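Local coordinates for Hpr(Ser) kinase (Coxiella burnetii, PDB 3TQF) that phosphorylates the phosphocarrier protein HPr on a serine and removes that phosphate again, joining kinase and phosphatase activities in one enzyme, at the interface of chains A and B. Residues are numbered along the deposited sequence; one frame, centred on the assembly and turned at random. Chains: chain A/B, Hpr(Ser) kinase.

Contact 1: the interface of chains A and B. Residues chain A 71, 75-77; chain B 113-116, 151.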
loop_
_atom_site.group_PDB
_atom_site.type_symbol
_atom_site.label_atom_id
_atom_site.label_comp_id
_atom_site.label_asym_id
_atom_site.label_seq_id
_atom_site.Cartn_x
_atom_site.Cartn_y
_atom_site.Cartn_z
ATOM N N LEU A 71 1.447 1.867 19.362
ATOM C CA LEU A 71 1.155 0.454 19.572
ATOM C C LEU A 71 0.400 -0.095 18.363
ATOM O O LEU A 71 -0.604 0.480 17.934
ATOM C CB LEU A 71 0.327 0.262 20.843
ATOM C CG LEU A 71 -0.124 -1.168 21.164
ATOM C CD1 LEU A 71 1.069 -2.066 21.471
ATOM C CD2 LEU A 71 -1.105 -1.172 22.327
ATOM N N ILE A 75 2.879 -6.262 16.315
ATOM C CA ILE A 75 4.210 -5.682 16.436
ATOM C C ILE A 75 4.526 -5.368 17.889
ATOM O O ILE A 75 5.590 -5.737 18.396
ATOM C CB ILE A 75 4.325 -4.377 15.633
ATOM C CG1 ILE A 75 3.985 -4.619 14.159
ATOM C CG2 ILE A 75 5.724 -3.798 15.764
ATOM C CD1 ILE A 75 3.915 -3.345 13.327
ATOM N N GLY A 76 3.594 -4.683 18.548
ATOM C CA GLY A 76 3.790 -4.178 19.907
ATOM C C GLY A 76 4.110 -2.696 19.874
ATOM O O GLY A 76 3.565 -1.958 19.064
ATOM N N ILE A 77 5.006 -2.260 20.748
ATOM C CA ILE A 77 5.417 -0.862 20.791
ATOM C C ILE A 77 6.400 -0.546 19.663
ATOM O O ILE A 77 7.232 -1.377 19.302
ATOM C CB ILE A 77 6.052 -0.519 22.158
ATOM C CG1 ILE A 77 4.980 -0.544 23.250
ATOM C CG2 ILE A 77 6.721 0.849 22.131
ATOM C CD1 ILE A 77 3.915 0.534 23.084
ATOM N N PRO B 113 0.688 -7.489 25.293
ATOM C CA PRO B 113 0.335 -6.831 24.028
ATOM C C PRO B 113 1.285 -5.707 23.599
ATOM O O PRO B 113 1.145 -5.185 22.496
ATOM C CB PRO B 113 -1.063 -6.270 24.303
ATOM C CG PRO B 113 -1.107 -6.058 25.777
ATOM C CD PRO B 113 -0.230 -7.114 26.387
ATOM N N LEU B 114 2.234 -5.341 24.460
ATOM C CA LEU B 114 3.265 -4.358 24.120
ATOM C C LEU B 114 4.423 -4.991 23.342
ATOM O O LEU B 114 5.326 -4.284 22.895
ATOM C CB LEU B 114 3.803 -3.677 25.382
ATOM C CG LEU B 114 2.857 -2.699 26.089
ATOM C CD1 LEU B 114 1.664 -3.411 26.714
ATOM C CD2 LEU B 114 3.606 -1.907 27.153
ATOM N N ASN B 115 4.399 -6.315 23.194
ATOM C CA ASN B 115 5.399 -7.041 22.408
ATOM C C ASN B 115 4.741 -8.035 21.454
ATOM O O ASN B 115 3.571 -8.369 21.623
ATOM C CB ASN B 115 6.370 -7.770 23.340
ATOM C CG ASN B 115 7.506 -6.882 23.807
ATOM O OD1 ASN B 115 7.533 -6.443 24.954
ATOM N ND2 ASN B 115 8.448 -6.605 22.909
ATOM N N PRO B 116 5.489 -8.513 20.444
ATOM C CA PRO B 116 4.940 -9.530 19.545
ATOM C C PRO B 116 4.767 -10.871 20.248
ATOM O O PRO B 116 5.367 -11.095 21.299
ATOM C CB PRO B 116 6.001 -9.657 18.441
ATOM C CG PRO B 116 7.027 -8.613 18.706
ATOM C CD PRO B 116 6.888 -8.182 20.119
ATOM N N ASN B 151 12.304 -4.177 14.209
ATOM C CA ASN B 151 12.177 -4.244 15.664
ATOM C C ASN B 151 12.866 -5.470 16.221
ATOM O O ASN B 151 13.492 -5.408 17.279
ATOM C CB ASN B 151 10.702 -4.251 16.100
ATOM C CG ASN B 151 10.209 -2.884 16.534
ATOM O OD1 ASN B 151 10.768 -1.858 16.161
ATOM N ND2 ASN B 151 9.158 -2.869 17.336
#
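With CG of B:Leu114 anti to its carbonyl carbon (chi1 -71°) and CG1 of A:Ile77 anti to its own (chi1 -69°), the two side chains run alongside each other, pointing the same way. They touch through CG1 of A:Ile77 and CB of B:Leu114, 4.0 Å apart. Beneath this apolar pair the backbones are joined: the amide N of A:Ile77 gives a hydrogen bond to the carbonyl O of B:Leu114 at 3.0 Å, with 154° at the hydrogen. The N-H comes from well above the carbonyl plane and so misses the lone-pair directions. A:Gly76, whose positive phi suits glycine, presents its CA to the same oxygen at 3.4 Å. The B:Leu114 carbonyl thus rests against the start of strand 76-79, while the loop of chain B continues on both sides of it. On one side, A:Leu71 from strand 69-72 puts its CD1 methyl 3.3 Å from the carbonyl O of B:Pro113. On the other, the ring of B:Pro116 turns its CG and CD edge to the carbonyl O of A:Ile75, with CD 3.3 Å from that oxygen. This is packing of ring carbons against a backbone oxygen, without a hydrogen bond. B:Asn115, between the leucine and the proline, hides little surface and links the two. A second, weaker polar contact comes from helix 141-165 of chain B. B:Asn151 brings its amide to the carbonyl of A:Ile77 from another direction and crosses the A:Ile75 side chain at about a right angle. CG2 of A:Ile75 meets this amide nitrogen, ND2, at 3.9 Å. The strand start therefore meets both the 113-116 loop and a helix of the same neighbour. The helix-side bond is weak and bent: ND2 of B:Asn151 donates to the carbonyl O of A:Ile77 at 3.1 Å.

Contact 2: the interface of chains A and B. Residues chain A 34-35, 38, 72, 75, 78, 83-84; chain B 143-144, 147, 150.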
loop_
_atom_site.group_PDB
_atom_site.type_symbol
_atom_site.label_atom_id
_atom_site.label_comp_id
_atom_site.label_asym_id
_atom_site.label_seq_id
_atom_site.Cartn_x
_atom_site.Cartn_y
_atom_site.Cartn_z
ATOM N N LEU A 34 1.203 4.727 11.253
ATOM C CA LEU A 34 2.477 4.193 10.783
ATOM C C LEU A 34 2.660 4.438 9.287
ATOM O O LEU A 34 3.686 4.964 8.864
ATOM C CB LEU A 34 2.581 2.690 11.083
ATOM C CG LEU A 34 3.967 2.044 10.901
ATOM C CD1 LEU A 34 4.983 2.655 11.847
ATOM C CD2 LEU A 34 3.905 0.532 11.098
ATOM N N ALA A 35 1.661 4.068 8.492
ATOM C CA ALA A 35 1.722 4.246 7.039
ATOM C C ALA A 35 1.911 5.715 6.655
ATOM O O ALA A 35 2.702 6.028 5.769
ATOM C CB ALA A 35 0.481 3.681 6.381
ATOM N N ASP A 38 5.393 6.714 7.233
ATOM C CA ASP A 38 6.207 6.135 6.161
ATOM C C ASP A 38 6.137 6.961 4.881
ATOM O O ASP A 38 7.065 6.940 4.081
ATOM C CB ASP A 38 5.757 4.692 5.885
ATOM C CG ASP A 38 6.633 3.981 4.868
ATOM O OD1 ASP A 38 7.857 3.873 5.096
ATOM O OD2 ASP A 38 6.090 3.520 3.842
ATOM N N ILE A 72 0.897 -1.201 17.813
ATOM C CA ILE A 72 0.237 -1.902 16.718
ATOM C C ILE A 72 0.201 -3.381 17.064
ATOM O O ILE A 72 1.246 -3.997 17.266
ATOM C CB ILE A 72 0.981 -1.704 15.386
ATOM C CG1 ILE A 72 0.909 -0.238 14.947
ATOM C CG2 ILE A 72 0.395 -2.599 14.305
ATOM C CD1 ILE A 72 1.579 0.031 13.615
ATOM N N ILE A 75 2.879 -6.262 16.315
ATOM C CA ILE A 75 4.210 -5.682 16.436
ATOM C C ILE A 75 4.526 -5.368 17.889
ATOM O O ILE A 75 5.590 -5.737 18.396
ATOM C CB ILE A 75 4.325 -4.377 15.633
ATOM C CG1 ILE A 75 3.985 -4.619 14.159
ATOM C CG2 ILE A 75 5.724 -3.798 15.764
ATOM C CD1 ILE A 75 3.915 -3.345 13.327
ATOM N N ILE A 78 6.285 0.660 19.113
ATOM C CA ILE A 78 7.160 1.124 18.051
ATOM C C ILE A 78 7.761 2.468 18.450
ATOM O O ILE A 78 7.050 3.472 18.509
ATOM C CB ILE A 78 6.388 1.314 16.720
ATOM C CG1 ILE A 78 5.724 0.008 16.278
ATOM C CG2 ILE A 78 7.319 1.821 15.621
ATOM C CD1 ILE A 78 4.812 0.170 15.079
ATOM N N LEU A 83 13.107 4.435 14.547
ATOM C CA LEU A 83 12.903 3.766 13.260
ATOM C C LEU A 83 12.717 4.712 12.076
ATOM O O LEU A 83 13.015 4.337 10.947
ATOM C CB LEU A 83 11.696 2.817 13.327
ATOM C CG LEU A 83 11.803 1.541 14.172
ATOM C CD1 LEU A 83 10.661 0.603 13.835
ATOM C CD2 LEU A 83 13.127 0.833 13.976
ATOM N N PHE A 84 12.210 5.918 12.319
ATOM C CA PHE A 84 11.876 6.846 11.228
ATOM C C PHE A 84 12.544 8.227 11.319
ATOM O O PHE A 84 12.300 9.086 10.471
ATOM C CB PHE A 84 10.355 6.991 11.136
ATOM C CG PHE A 84 9.650 5.697 10.828
ATOM C CD1 PHE A 84 9.464 5.287 9.513
ATOM C CD2 PHE A 84 9.188 4.880 11.850
ATOM C CE1 PHE A 84 8.826 4.088 9.223
ATOM C CE2 PHE A 84 8.547 3.677 11.567
ATOM C CZ PHE A 84 8.365 3.282 10.253
ATOM N N LEU B 143 4.555 -3.002 5.127
ATOM C CA LEU B 143 5.141 -2.063 6.077
ATOM C C LEU B 143 5.151 -2.668 7.475
ATOM O O LEU B 143 6.090 -2.458 8.232
ATOM C CB LEU B 143 4.370 -0.741 6.076
ATOM C CG LEU B 143 4.850 0.338 7.051
ATOM C CD1 LEU B 143 6.210 0.863 6.652
ATOM C CD2 LEU B 143 3.840 1.463 7.122
ATOM N N LEU B 144 4.108 -3.418 7.810
ATOM C CA LEU B 144 4.001 -4.017 9.130
ATOM C C LEU B 144 5.073 -5.072 9.344
ATOM O O LEU B 144 5.736 -5.094 10.378
ATOM C CB LEU B 144 2.608 -4.621 9.336
ATOM C CG LEU B 144 1.432 -3.632 9.276
ATOM C CD1 LEU B 144 0.142 -4.318 9.684
ATOM C CD2 LEU B 144 1.691 -2.418 10.138
ATOM N N THR B 147 8.475 -3.490 9.579
ATOM C CA THR B 147 8.615 -2.886 10.904
ATOM C C THR B 147 8.833 -3.953 11.977
ATOM O O THR B 147 9.642 -3.765 12.886
ATOM C CB THR B 147 7.383 -2.036 11.254
ATOM O OG1 THR B 147 7.146 -1.095 10.201
ATOM C CG2 THR B 147 7.597 -1.284 12.552
ATOM N N ARG B 150 12.532 -5.137 11.614
ATOM C CA ARG B 150 13.485 -4.127 12.088
ATOM C C ARG B 150 13.484 -4.048 13.610
ATOM O O ARG B 150 14.534 -3.876 14.224
ATOM C CB ARG B 150 13.165 -2.756 11.485
ATOM C CG ARG B 150 13.366 -2.692 9.974
ATOM C CD ARG B 150 12.841 -1.404 9.399
ATOM N NE ARG B 150 13.645 -0.269 9.835
ATOM C CZ ARG B 150 13.216 0.987 9.917
ATOM N NH1 ARG B 150 11.966 1.308 9.598
ATOM N NH2 ARG B 150 14.046 1.932 10.331
#
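The carbonyl O of A:Leu83, near the end of helix 80-84, receives a hydrogen bond from the guanidinium NH2 of B:Arg150 at 2.7 Å. The bond is fairly straight, 163° at the hydrogen; it lies in the carbonyl plane on a lone pair and close to the guanidinium plane, so the oxygen sits at the edge of that group. A bend in the arginine chain (chi3 68°) turns the guanidinium toward this helix end, whose partial negative charge may favour the cation. The same group brings NH1 over one face of the A:Phe84 ring, nearer the rim than the middle, as a cation-pi contact 4.4 Å from NH1 to the ring centroid. The A:Leu83 side chain slides past the arginine in the opposite direction and lays CD2 over one guanidinium face, toward its rim. A:Asp38 is too distant from the arginine for a salt bridge, though its opposite charge might help weakly. One turn back along helix 141-165, B:Thr147 returns its hydroxyl to its own helix: OG1 donates to the carbonyl O of B:Leu143 at 2.6 Å. With CG2 anti to the backbone N, the methyl of B:Thr147 meets CD1 of A:Leu83 at 3.8 Å and also touches the A:Ile78 tip. B:Leu143 uses both branches on helix 29-38, the helix that follows the P-loop: CD2 reaches CA of A:Ala35 at 3.5 Å, and CD1 meets CG of A:Asp38, the carboxylate carbon, at 3.6 Å, tip to tip. A:Leu34, between these two groups of contacts, crosses B:Leu143 and B:Leu144 obliquely and points its CD2 at the threonine hydroxyl. Helix 141-165 thus rests largely on apolar contacts, with the arginine bond about two turns along from B:Leu143. Beside B:Leu143, CD2 of B:Leu144 lies 3.8 Å from CD2 of A:Leu34 and 4.0 Å from CD1 of A:Ile75.

Contact 1 and contact 2 are neighbouring patches of one interface, their C-alpha centres about 10 Å apart. A:Ile75 belongs to both, offering its carbonyl and CG2 to contact 1 and CD1 to contact 2. Strands 69-72 and 76-79 of chain A and helix 141-165 of chain B also run through both. A loop and a long helix of one copy thereby seat on the neighbour's strands and P-loop helix, a join that could couple assembly to the nucleotide site. The two chains meet without exact two-fold symmetry; the deposited assembly holds three copies, and the structure alone does not prove its biological size.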